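Local coordinates for putative uncharacterized protein (Campylobacter jejuni, PDB 5TPU) that is of unknown function but belongs to the WxcM-like family of the cupin clan and binds thymidine-5'-diphosphate, at residues 33-38 and 61-66; 39-44 and 114-119. The protein carries 3 engineered substitutions. One frame throughout, in Å; residues are numbered along the deposited sequence.

In the fold
Both contacts build on one antiparallel sheet of the cupin fold, in which strand 111-116 lies between 62-68 and 39-44. Their centres are about 8 Å apart, and the segments alternate along the chain: 33-38 runs straight into 39-44, while 61-66 lies beside 114-119. Two probable backbone hydrogen bonds tie interaction 1 to interaction 2, E61 O to S117 N at 2.7 Å and V63 N to L115 O at 2.8 Å. Interaction 2 supplies R39 and Y41 to the thymidine-5'-diphosphate pocket. Interaction 1 is one step further from the ligand: the nearest atoms of the Q62 side chain and the ligand are about 6 Å apart. Both contacts also touch the second subunit.

Interaction 1: 33-38 and 61-66; sequences VPFEIK and EQVLIM
F35 lays its ring against E61, just before strand 62-68, where the loop leading to strand 39-44 packs on a sheet of the cupin fold. The side chains of F35 and E61 run antiparallel past one another, the carboxylate plane turned 60° from the ring. The touching is done by the CB methylene of E61, 3.6 Å from F35 CD2, while the carbonyl O of E61 sits over the same face near CZ. On the opposite face V33 CG1 stands over the ring centre, 3.1 Å above its plane, so the ring is sandwiched between V33 of its own loop and E61. With CG between the backbone N and the carbonyl carbon (chi1 54°), F35 points its far edge at the strand. There CZ comes 3.9 Å from V63 N, which lies in the ring plane, and CE2 meets the V63 methyl CG2 at 4.2 Å. Y94 of strand 91-95 and S117 also pack against F35. Q62 turns its side chain away from the loop, and its OE1 accepts a hydrogen bond from R101. No direct hydrogen bond joins the two segments; the polar link is one water that donates to P34 O at 3.2 Å and to E61 OE2 at 2.9 Å.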
ATOM      1  N   VAL A  33      -7.965   9.274   3.117  1.00 29.52           N
ATOM      2  CA  VAL A  33      -7.951   9.253   1.670  1.00 31.36           C
ATOM      3  C   VAL A  33      -9.304   9.835   1.310  1.00 28.03           C
ATOM      4  O   VAL A  33     -10.293   9.295   1.785  1.00 27.04           O
ATOM      5  CB  VAL A  33      -7.877   7.773   1.196  1.00 32.01           C
ATOM      6  CG1 VAL A  33      -8.030   7.638  -0.303  1.00 33.31           C
ATOM      7  CG2 VAL A  33      -6.575   7.140   1.612  1.00 33.93           C
ATOM      8  N   PRO A  34      -9.370  10.897   0.467  1.00 29.98           N
ATOM      9  CA  PRO A  34     -10.649  11.536   0.109  1.00 31.71           C
ATOM     10  C   PRO A  34     -11.432  10.786  -0.941  1.00 29.87           C
ATOM     11  O   PRO A  34     -12.112  11.391  -1.745  1.00 32.81           O
ATOM     12  CB  PRO A  34     -10.217  12.888  -0.487  1.00 32.22           C
ATOM     13  CG  PRO A  34      -8.900  12.594  -1.112  1.00 32.77           C
ATOM     14  CD  PRO A  34      -8.242  11.562  -0.217  1.00 33.75           C
ATOM     15  N   PHE A  35     -11.305   9.469  -0.965  1.00 33.54           N
ATOM     16  CA  PHE A  35     -12.043   8.652  -1.888  1.00 29.41           C
ATOM     17  C   PHE A  35     -12.117   7.222  -1.346  1.00 28.67           C
ATOM     18  O   PHE A  35     -11.576   6.910  -0.277  1.00 26.38           O
ATOM     19  CB  PHE A  35     -11.430   8.714  -3.292  1.00 27.25           C
ATOM     20  CG  PHE A  35      -9.954   8.371  -3.348  1.00 25.37           C
ATOM     21  CD1 PHE A  35      -9.526   7.061  -3.312  1.00 25.79           C
ATOM     22  CD2 PHE A  35      -8.999   9.363  -3.463  1.00 23.61           C
ATOM     23  CE1 PHE A  35      -8.169   6.762  -3.379  1.00 27.66           C
ATOM     24  CE2 PHE A  35      -7.639   9.079  -3.549  1.00 21.63           C
ATOM     25  CZ  PHE A  35      -7.218   7.770  -3.496  1.00 22.75           C
ATOM     26  N   GLU A  36     -12.832   6.396  -2.099  1.00 27.80           N
ATOM     27  CA  GLU A  36     -12.861   4.957  -1.945  1.00 31.22           C
ATOM     28  C   GLU A  36     -11.775   4.261  -2.740  1.00 28.20           C
ATOM     29  O   GLU A  36     -11.687   4.341  -3.952  1.00 32.09           O
ATOM     30  CB  GLU A  36     -14.233   4.379  -2.361  1.00 31.35           C
ATOM     31  CG  GLU A  36     -15.094   4.124  -1.134  1.00 39.02           C
ATOM     32  CD  GLU A  36     -16.565   3.944  -1.411  1.00 41.80           C
ATOM     33  OE1 GLU A  36     -16.921   3.110  -2.277  1.00 53.30           O
ATOM     34  OE2 GLU A  36     -17.362   4.620  -0.728  1.00 49.28           O
ATOM     35  N   ILE A  37     -10.979   3.507  -2.022  1.00 31.41           N
ATOM     36  CA  ILE A  37      -9.886   2.761  -2.599  1.00 29.79           C
ATOM     37  C   ILE A  37     -10.471   1.687  -3.513  1.00 30.26           C
ATOM     38  O   ILE A  37     -11.250   0.867  -3.071  1.00 34.23           O
ATOM     39  CB  ILE A  37      -9.085   2.148  -1.452  1.00 28.18           C
ATOM     40  CG1 ILE A  37      -8.418   3.255  -0.647  1.00 28.90           C
ATOM     41  CG2 ILE A  37      -8.064   1.149  -1.957  1.00 34.33           C
ATOM     42  CD1 ILE A  37      -7.965   2.794   0.734  1.00 27.77           C
ATOM     43  N   LYS A  38     -10.135   1.692  -4.798  1.00 28.82           N
ATOM     44  CA  LYS A  38     -10.477   0.540  -5.639  1.00 27.18           C
ATOM     45  C   LYS A  38      -9.278  -0.354  -6.004  1.00 25.83           C
ATOM     46  O   LYS A  38      -9.427  -1.517  -6.426  1.00 23.81           O
ATOM     47  CB  LYS A  38     -11.230   1.038  -6.861  1.00 30.22           C
ATOM     48  CG  LYS A  38     -12.520   1.763  -6.459  1.00 35.03           C
ATOM     49  CD  LYS A  38     -13.728   1.456  -7.332  1.00 38.35           C
ATOM     50  CE  LYS A  38     -15.004   2.015  -6.739  1.00 38.10           C
ATOM     51  NZ  LYS A  38     -15.219   1.357  -5.425  1.00 40.09           N
ATOM     52  N   GLU A  61      -8.235   9.743  -8.973  1.00 21.20           N
ATOM     53  CA  GLU A  61      -7.510  10.271  -7.827  1.00 21.91           C
ATOM     54  C   GLU A  61      -6.588   9.234  -7.228  1.00 22.27           C
ATOM     55  O   GLU A  61      -6.915   8.033  -7.239  1.00 22.35           O
ATOM     56  CB  GLU A  61      -8.501  10.672  -6.764  1.00 21.74           C
ATOM     57  CG  GLU A  61      -9.449  11.774  -7.245  1.00 22.49           C
ATOM     58  CD  GLU A  61     -10.494  12.054  -6.195  1.00 25.06           C
ATOM     59  OE1 GLU A  61     -10.239  12.785  -5.201  1.00 21.89           O
ATOM     60  OE2 GLU A  61     -11.563  11.470  -6.362  1.00 26.62           O
ATOM     61  N   GLN A  62      -5.473   9.718  -6.683  1.00 20.19           N
ATOM     62  CA  GLN A  62      -4.475   8.870  -6.034  1.00 19.56           C
ATOM     63  C   GLN A  62      -3.882   9.464  -4.756  1.00 21.12           C
ATOM     64  O   GLN A  62      -3.807  10.682  -4.583  1.00 22.26           O
ATOM     65  CB  GLN A  62      -3.316   8.583  -6.995  1.00 19.37           C
ATOM     66  CG  GLN A  62      -3.667   7.815  -8.264  1.00 23.95           C
ATOM     67  CD  GLN A  62      -2.675   8.131  -9.375  1.00 28.84           C
ATOM     68  OE1 GLN A  62      -2.516   9.290  -9.774  1.00 31.11           O
ATOM     69  NE2 GLN A  62      -1.963   7.133  -9.820  1.00 27.05           N
ATOM     70  N   VAL A  63      -3.386   8.596  -3.884  1.00 19.15           N
ATOM     71  CA  VAL A  63      -2.445   9.033  -2.855  1.00 18.70           C
ATOM     72  C   VAL A  63      -1.150   8.282  -2.988  1.00 16.59           C
ATOM     73  O   VAL A  63      -1.169   7.060  -2.973  1.00 18.70           O
ATOM     74  CB  VAL A  63      -3.031   8.851  -1.459  1.00 18.41           C
ATOM     75  CG1 VAL A  63      -1.954   9.046  -0.397  1.00 19.41           C
ATOM     76  CG2 VAL A  63      -4.189   9.808  -1.289  1.00 19.45           C
ATOM     77  N   LEU A  64      -0.052   9.019  -3.108  1.00 15.55           N
ATOM     78  CA  LEU A  64       1.307   8.467  -3.292  1.00 15.28           C
ATOM     79  C   LEU A  64       2.070   8.481  -1.987  1.00 14.96           C
ATOM     80  O   LEU A  64       2.161   9.548  -1.370  1.00 15.34           O
ATOM     81  CB  LEU A  64       2.107   9.297  -4.314  1.00 15.58           C
ATOM     82  CG  LEU A  64       1.885   8.970  -5.801  1.00 15.26           C
ATOM     83  CD1 LEU A  64       0.414   9.070  -6.165  1.00 16.35           C
ATOM     84  CD2 LEU A  64       2.711   9.891  -6.665  1.00 15.65           C
ATOM     85  N   ILE A  65       2.643   7.347  -1.580  1.00 14.91           N
ATOM     86  CA  ILE A  65       3.501   7.288  -0.393  1.00 15.19           C
ATOM     87  C   ILE A  65       4.830   6.636  -0.774  1.00 14.88           C
ATOM     88  O   ILE A  65       4.848   5.556  -1.334  1.00 15.10           O
ATOM     89  CB  ILE A  65       2.791   6.461   0.693  1.00 16.19           C
ATOM     90  CG1 ILE A  65       1.511   7.154   1.149  1.00 17.61           C
ATOM     91  CG2 ILE A  65       3.679   6.197   1.900  1.00 15.79           C
ATOM     92  CD1 ILE A  65       0.469   6.207   1.698  1.00 16.60           C
ATOM     93  N   MET A  66       5.936   7.316  -0.524  1.00 15.09           N
ATOM     94  CA  MET A  66       7.252   6.757  -0.702  1.00 17.46           C
ATOM     95  C   MET A  66       7.524   5.827   0.484  1.00 18.68           C
ATOM     96  O   MET A  66       7.913   6.283   1.546  1.00 18.50           O
ATOM     97  CB  MET A  66       8.303   7.892  -0.750  1.00 18.28           C
ATOM     98  CG  MET A  66       9.201   7.921  -1.949  1.00 19.95           C
ATOM     99  SD  MET A  66       8.490   7.376  -3.509  1.00 20.28           S
ATOM    100  CE  MET A  66       9.846   6.358  -4.049  1.00 24.53           C
TER
HETATM  101  O   HOH W   1     -13.699  10.899  -4.477  1.00 38.22           O

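Interaction 2: 39-44 and 114-119; sequences RVYYIF and VLASDF. With TYD (thymidine-5'-diphosphate), chain E.
R39 and Y41 pair with A116 and V114 as the hydrogen-bonded pairs of an antiparallel ladder, with V40 opposite L115 as the non-hydrogen-bonded pair between them. The strand directions make an angle of 157°. A116 N donates to R39 O at 2.9 Å, while Y41 and V114 exchange two bonds, Y41 N to V114 O and V114 N to Y41 O. V40 CA adds a CA-H...O contact to V114 O.

Beyond the ladder, the R39 guanidinium takes hold of the carbonyl O of D118. NE and NH1 both donate to this one atom, each at 2.9 Å, and it lies in the guanidinium plane. The NE bond runs in the carbonyl plane; NH1 approaches from above it. The chain is extended through chi2 and bends at chi3 (39°), bringing NE and NH1 round to D118 O. A116 CB lies over one face of the guanidinium and F119 C over the other. The remaining terminal nitrogen, NH2, donates to O4 of thymidine-5'-diphosphate at 2.8 Å.

Apolar contacts fill in around the ring of Y41. V114 lies over one face, towards the rim, with CB 3.6 Å from the ring centroid in a CH-pi contact and CG1 3.4 Å from CE2. Over the opposite face the ligand methyl C5M sits above the ring centre, its nearest ring atom being CZ at 3.8 Å. On the reverse of the sheet V40 CG2 meets L115 CD1 at 4.1 Å.

Strand 39-44 also pairs antiparallel with a strand of the second subunit, so the sheet continues across the interface, and R21 of that subunit bonds the same ligand as R52, Y125 and R127 of this chain. The arrangement is a cupin-fold nucleotide pocket, with the thymine methyl over Y41 and O4 bonded by R39.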
ATOM      1  N   ARG A  39      -8.088   0.197  -5.787  1.00 20.66           N
ATOM      2  CA  ARG A  39      -6.867  -0.334  -6.357  1.00 20.69           C
ATOM      3  C   ARG A  39      -5.714   0.174  -5.496  1.00 21.40           C
ATOM      4  O   ARG A  39      -5.701   1.309  -5.020  1.00 19.87           O
ATOM      5  CB  ARG A  39      -6.718   0.059  -7.831  1.00 19.30           C
ATOM      6  CG  ARG A  39      -5.331  -0.218  -8.380  1.00 22.41           C
ATOM      7  CD  ARG A  39      -5.098   0.139  -9.858  1.00 21.56           C
ATOM      8  NE  ARG A  39      -5.739   1.389 -10.277  1.00 19.60           N
ATOM      9  CZ  ARG A  39      -5.226   2.245 -11.140  1.00 19.11           C
ATOM     10  NH1 ARG A  39      -5.915   3.330 -11.462  1.00 23.98           N
ATOM     11  NH2 ARG A  39      -4.040   2.045 -11.701  1.00 21.31           N
ATOM     12  N   VAL A  40      -4.782  -0.725  -5.221  1.00 21.75           N
ATOM     13  CA  VAL A  40      -3.554  -0.357  -4.575  1.00 21.59           C
ATOM     14  C   VAL A  40      -2.514  -0.909  -5.516  1.00 21.73           C
ATOM     15  O   VAL A  40      -2.599  -2.035  -6.013  1.00 20.28           O
ATOM     16  CB  VAL A  40      -3.454  -0.978  -3.166  1.00 23.57           C
ATOM     17  CG1 VAL A  40      -2.078  -0.739  -2.578  1.00 24.96           C
ATOM     18  CG2 VAL A  40      -4.493  -0.383  -2.244  1.00 22.97           C
ATOM     19  N   TYR A  41      -1.526  -0.100  -5.815  1.00 20.68           N
ATOM     20  CA  TYR A  41      -0.394  -0.627  -6.552  1.00 20.13           C
ATOM     21  C   TYR A  41       0.915  -0.078  -6.016  1.00 19.39           C
ATOM     22  O   TYR A  41       0.938   0.941  -5.303  1.00 19.67           O
ATOM     23  CB  TYR A  41      -0.577  -0.339  -8.051  1.00 19.51           C
ATOM     24  CG  TYR A  41      -0.503   1.097  -8.518  1.00 18.34           C
ATOM     25  CD1 TYR A  41       0.696   1.635  -8.939  1.00 17.97           C
ATOM     26  CD2 TYR A  41      -1.650   1.908  -8.598  1.00 20.03           C
ATOM     27  CE1 TYR A  41       0.762   2.933  -9.383  1.00 19.37           C
ATOM     28  CE2 TYR A  41      -1.589   3.225  -9.079  1.00 17.72           C
ATOM     29  CZ  TYR A  41      -0.382   3.712  -9.479  1.00 17.74           C
ATOM     30  OH  TYR A  41      -0.212   4.977  -9.946  1.00 18.24           O
ATOM     31  N   TYR A  42       2.001  -0.785  -6.320  1.00 17.57           N
ATOM     32  CA  TYR A  42       3.285  -0.351  -5.829  1.00 15.38           C
ATOM     33  C   TYR A  42       4.330  -0.597  -6.853  1.00 15.02           C
ATOM     34  O   TYR A  42       4.185  -1.490  -7.686  1.00 16.88           O
ATOM     35  CB  TYR A  42       3.597  -0.903  -4.442  1.00 15.46           C
ATOM     36  CG  TYR A  42       3.432  -2.337  -4.316  1.00 15.03           C
ATOM     37  CD1 TYR A  42       4.531  -3.192  -4.431  1.00 16.13           C
ATOM     38  CD2 TYR A  42       2.165  -2.891  -4.133  1.00 17.12           C
ATOM     39  CE1 TYR A  42       4.375  -4.571  -4.379  1.00 16.38           C
ATOM     40  CE2 TYR A  42       1.995  -4.275  -4.051  1.00 15.66           C
ATOM     41  CZ  TYR A  42       3.088  -5.120  -4.167  1.00 17.66           C
ATOM     42  OH  TYR A  42       2.913  -6.504  -4.107  1.00 17.19           O
ATOM     43  N   ILE A  43       5.312   0.292  -6.862  1.00 15.05           N
ATOM     44  CA  ILE A  43       6.423   0.279  -7.794  1.00 13.83           C
ATOM     45  C   ILE A  43       7.708   0.153  -6.991  1.00 14.47           C
ATOM     46  O   ILE A  43       7.879   0.784  -5.959  1.00 14.84           O
ATOM     47  CB  ILE A  43       6.452   1.535  -8.650  1.00 14.89           C
ATOM     48  CG1 ILE A  43       5.172   1.654  -9.462  1.00 16.77           C
ATOM     49  CG2 ILE A  43       7.598   1.494  -9.623  1.00 16.51           C
ATOM     50  CD1 ILE A  43       4.909   3.010 -10.079  1.00 16.69           C
ATOM     51  N   PHE A  44       8.549  -0.772  -7.415  1.00 14.63           N
ATOM     52  CA  PHE A  44       9.813  -1.076  -6.758  1.00 15.77           C
ATOM     53  C   PHE A  44      10.881  -1.368  -7.837  1.00 15.39           C
ATOM     54  O   PHE A  44      10.594  -1.309  -9.026  1.00 14.12           O
ATOM     55  CB  PHE A  44       9.623  -2.245  -5.741  1.00 14.72           C
ATOM     56  CG  PHE A  44       9.086  -3.541  -6.335  1.00 14.47           C
ATOM     57  CD1 PHE A  44       9.936  -4.607  -6.583  1.00 13.24           C
ATOM     58  CD2 PHE A  44       7.704  -3.736  -6.535  1.00 13.62           C
ATOM     59  CE1 PHE A  44       9.461  -5.818  -7.082  1.00 13.41           C
ATOM     60  CE2 PHE A  44       7.218  -4.952  -7.011  1.00 13.85           C
ATOM     61  CZ  PHE A  44       8.099  -6.013  -7.296  1.00 13.12           C
ATOM     62  N   VAL A 114       0.890   3.405  -3.988  1.00 14.57           N
ATOM     63  CA  VAL A 114      -0.159   4.251  -4.570  1.00 16.49           C
ATOM     64  C   VAL A 114      -1.496   3.666  -4.281  1.00 17.74           C
ATOM     65  O   VAL A 114      -1.700   2.503  -4.530  1.00 17.04           O
ATOM     66  CB  VAL A 114      -0.025   4.485  -6.076  1.00 16.82           C
ATOM     67  CG1 VAL A 114      -1.168   5.367  -6.525  1.00 19.64           C
ATOM     68  CG2 VAL A 114       1.300   5.131  -6.417  1.00 15.39           C
ATOM     69  N   LEU A 115      -2.364   4.489  -3.681  1.00 19.39           N
ATOM     70  CA  LEU A 115      -3.761   4.175  -3.411  1.00 18.44           C
ATOM     71  C   LEU A 115      -4.546   4.886  -4.511  1.00 19.66           C
ATOM     72  O   LEU A 115      -4.349   6.078  -4.736  1.00 18.90           O
ATOM     73  CB  LEU A 115      -4.148   4.710  -2.030  1.00 20.21           C
ATOM     74  CG  LEU A 115      -3.865   3.874  -0.746  1.00 24.77           C
ATOM     75  CD1 LEU A 115      -2.670   2.939  -0.772  1.00 21.99           C
ATOM     76  CD2 LEU A 115      -3.768   4.721   0.525  1.00 24.53           C
ATOM     77  N   ALA A 116      -5.384   4.172  -5.256  1.00 19.52           N
ATOM     78  CA  ALA A 116      -6.109   4.771  -6.386  1.00 18.18           C
ATOM     79  C   ALA A 116      -7.628   4.721  -6.237  1.00 19.50           C
ATOM     80  O   ALA A 116      -8.190   3.727  -5.764  1.00 22.06           O
ATOM     81  CB  ALA A 116      -5.705   4.057  -7.641  1.00 21.53           C
ATOM     82  N   SER A 117      -8.303   5.792  -6.638  1.00 19.68           N
ATOM     83  CA  SER A 117      -9.763   5.847  -6.558  1.00 21.50           C
ATOM     84  C   SER A 117     -10.501   4.937  -7.546  1.00 23.94           C
ATOM     85  O   SER A 117     -11.706   4.777  -7.446  1.00 25.69           O
ATOM     86  CB  SER A 117     -10.207   7.264  -6.851  1.00 20.19           C
ATOM     87  OG  SER A 117      -9.826   7.663  -8.160  1.00 18.06           O
ATOM     88  N   ASP A 118      -9.810   4.386  -8.539  1.00 23.62           N
ATOM     89  CA  ASP A 118     -10.503   3.603  -9.545  1.00 27.12           C
ATOM     90  C   ASP A 118      -9.558   2.572 -10.138  1.00 30.64           C
ATOM     91  O   ASP A 118      -8.307   2.628  -9.943  1.00 31.19           O
ATOM     92  CB  ASP A 118     -11.101   4.547 -10.605  1.00 28.93           C
ATOM     93  CG  ASP A 118     -12.249   3.899 -11.443  1.00 32.54           C
ATOM     94  OD1 ASP A 118     -12.799   2.820 -11.139  1.00 27.43           O
ATOM     95  OD2 ASP A 118     -12.553   4.485 -12.480  1.00 31.98           O
ATOM     96  N   PHE A 119     -10.167   1.624 -10.838  1.00 27.13           N
ATOM     97  CA  PHE A 119      -9.466   0.493 -11.405  1.00 26.68           C
ATOM     98  C   PHE A 119      -8.547   0.918 -12.546  1.00 27.78           C
ATOM     99  O   PHE A 119      -8.750   1.966 -13.121  1.00 28.51           O
ATOM    100  CB  PHE A 119     -10.494  -0.494 -11.924  1.00 26.99           C
ATOM    101  CG  PHE A 119     -11.401  -1.032 -10.858  1.00 30.16           C
ATOM    102  CD1 PHE A 119     -10.973  -2.047 -10.025  1.00 30.22           C
ATOM    103  CD2 PHE A 119     -12.702  -0.551 -10.715  1.00 31.77           C
ATOM    104  CE1 PHE A 119     -11.818  -2.538  -9.036  1.00 31.76           C
ATOM    105  CE2 PHE A 119     -13.551  -1.058  -9.750  1.00 33.12           C
ATOM    106  CZ  PHE A 119     -13.116  -2.062  -8.914  1.00 33.15           C
TER
HETATM  107  PA  TYD E 200       2.694   3.026 -15.893  1.00 19.88           P
HETATM  108  O1A TYD E 200       4.136   3.400 -15.706  1.00 20.33           O
HETATM  109  O2A TYD E 200       1.586   3.565 -15.068  1.00 19.80           O
HETATM  110  O3A TYD E 200       2.170   3.206 -17.397  1.00 20.97           O
HETATM  111  PB  TYD E 200       3.075   3.327 -18.732  1.00 24.90           P
HETATM  112  O1B TYD E 200       2.051   2.854 -19.777  1.00 22.68           O
HETATM  113  O2B TYD E 200       4.186   2.337 -18.548  1.00 19.37           O
HETATM  114  O3B TYD E 200       3.510   4.757 -18.743  1.00 28.95           O
HETATM  115  O5' TYD E 200       2.567   1.515 -15.467  1.00 19.76           O
HETATM  116  C5' TYD E 200       3.648   0.609 -15.660  1.00 18.23           C
HETATM  117  C4' TYD E 200       3.108  -0.694 -16.183  1.00 17.74           C
HETATM  118  O4' TYD E 200       2.119  -1.273 -15.327  1.00 17.98           O
HETATM  119  C3' TYD E 200       2.423  -0.481 -17.499  1.00 19.79           C
HETATM  120  O3' TYD E 200       2.952  -1.523 -18.340  1.00 21.21           O
HETATM  121  C2' TYD E 200       0.919  -0.492 -17.172  1.00 17.82           C
HETATM  122  C1' TYD E 200       0.891  -1.388 -15.960  1.00 17.89           C
HETATM  123  N1  TYD E 200      -0.035  -1.063 -14.910  1.00 19.47           N
HETATM  124  C2  TYD E 200      -0.928  -2.063 -14.465  1.00 20.01           C
HETATM  125  O2  TYD E 200      -0.904  -3.213 -14.989  1.00 20.44           O
HETATM  126  N3  TYD E 200      -1.794  -1.794 -13.477  1.00 19.48           N
HETATM  127  C4  TYD E 200      -1.838  -0.594 -12.857  1.00 18.35           C
HETATM  128  O4  TYD E 200      -2.653  -0.404 -11.928  1.00 15.40           O
HETATM  129  C5  TYD E 200      -0.890   0.443 -13.295  1.00 18.25           C
HETATM  130  C5M TYD E 200      -0.850   1.798 -12.683  1.00 21.48           C
HETATM  131  C6  TYD E 200       0.003   0.150 -14.312  1.00 19.87           C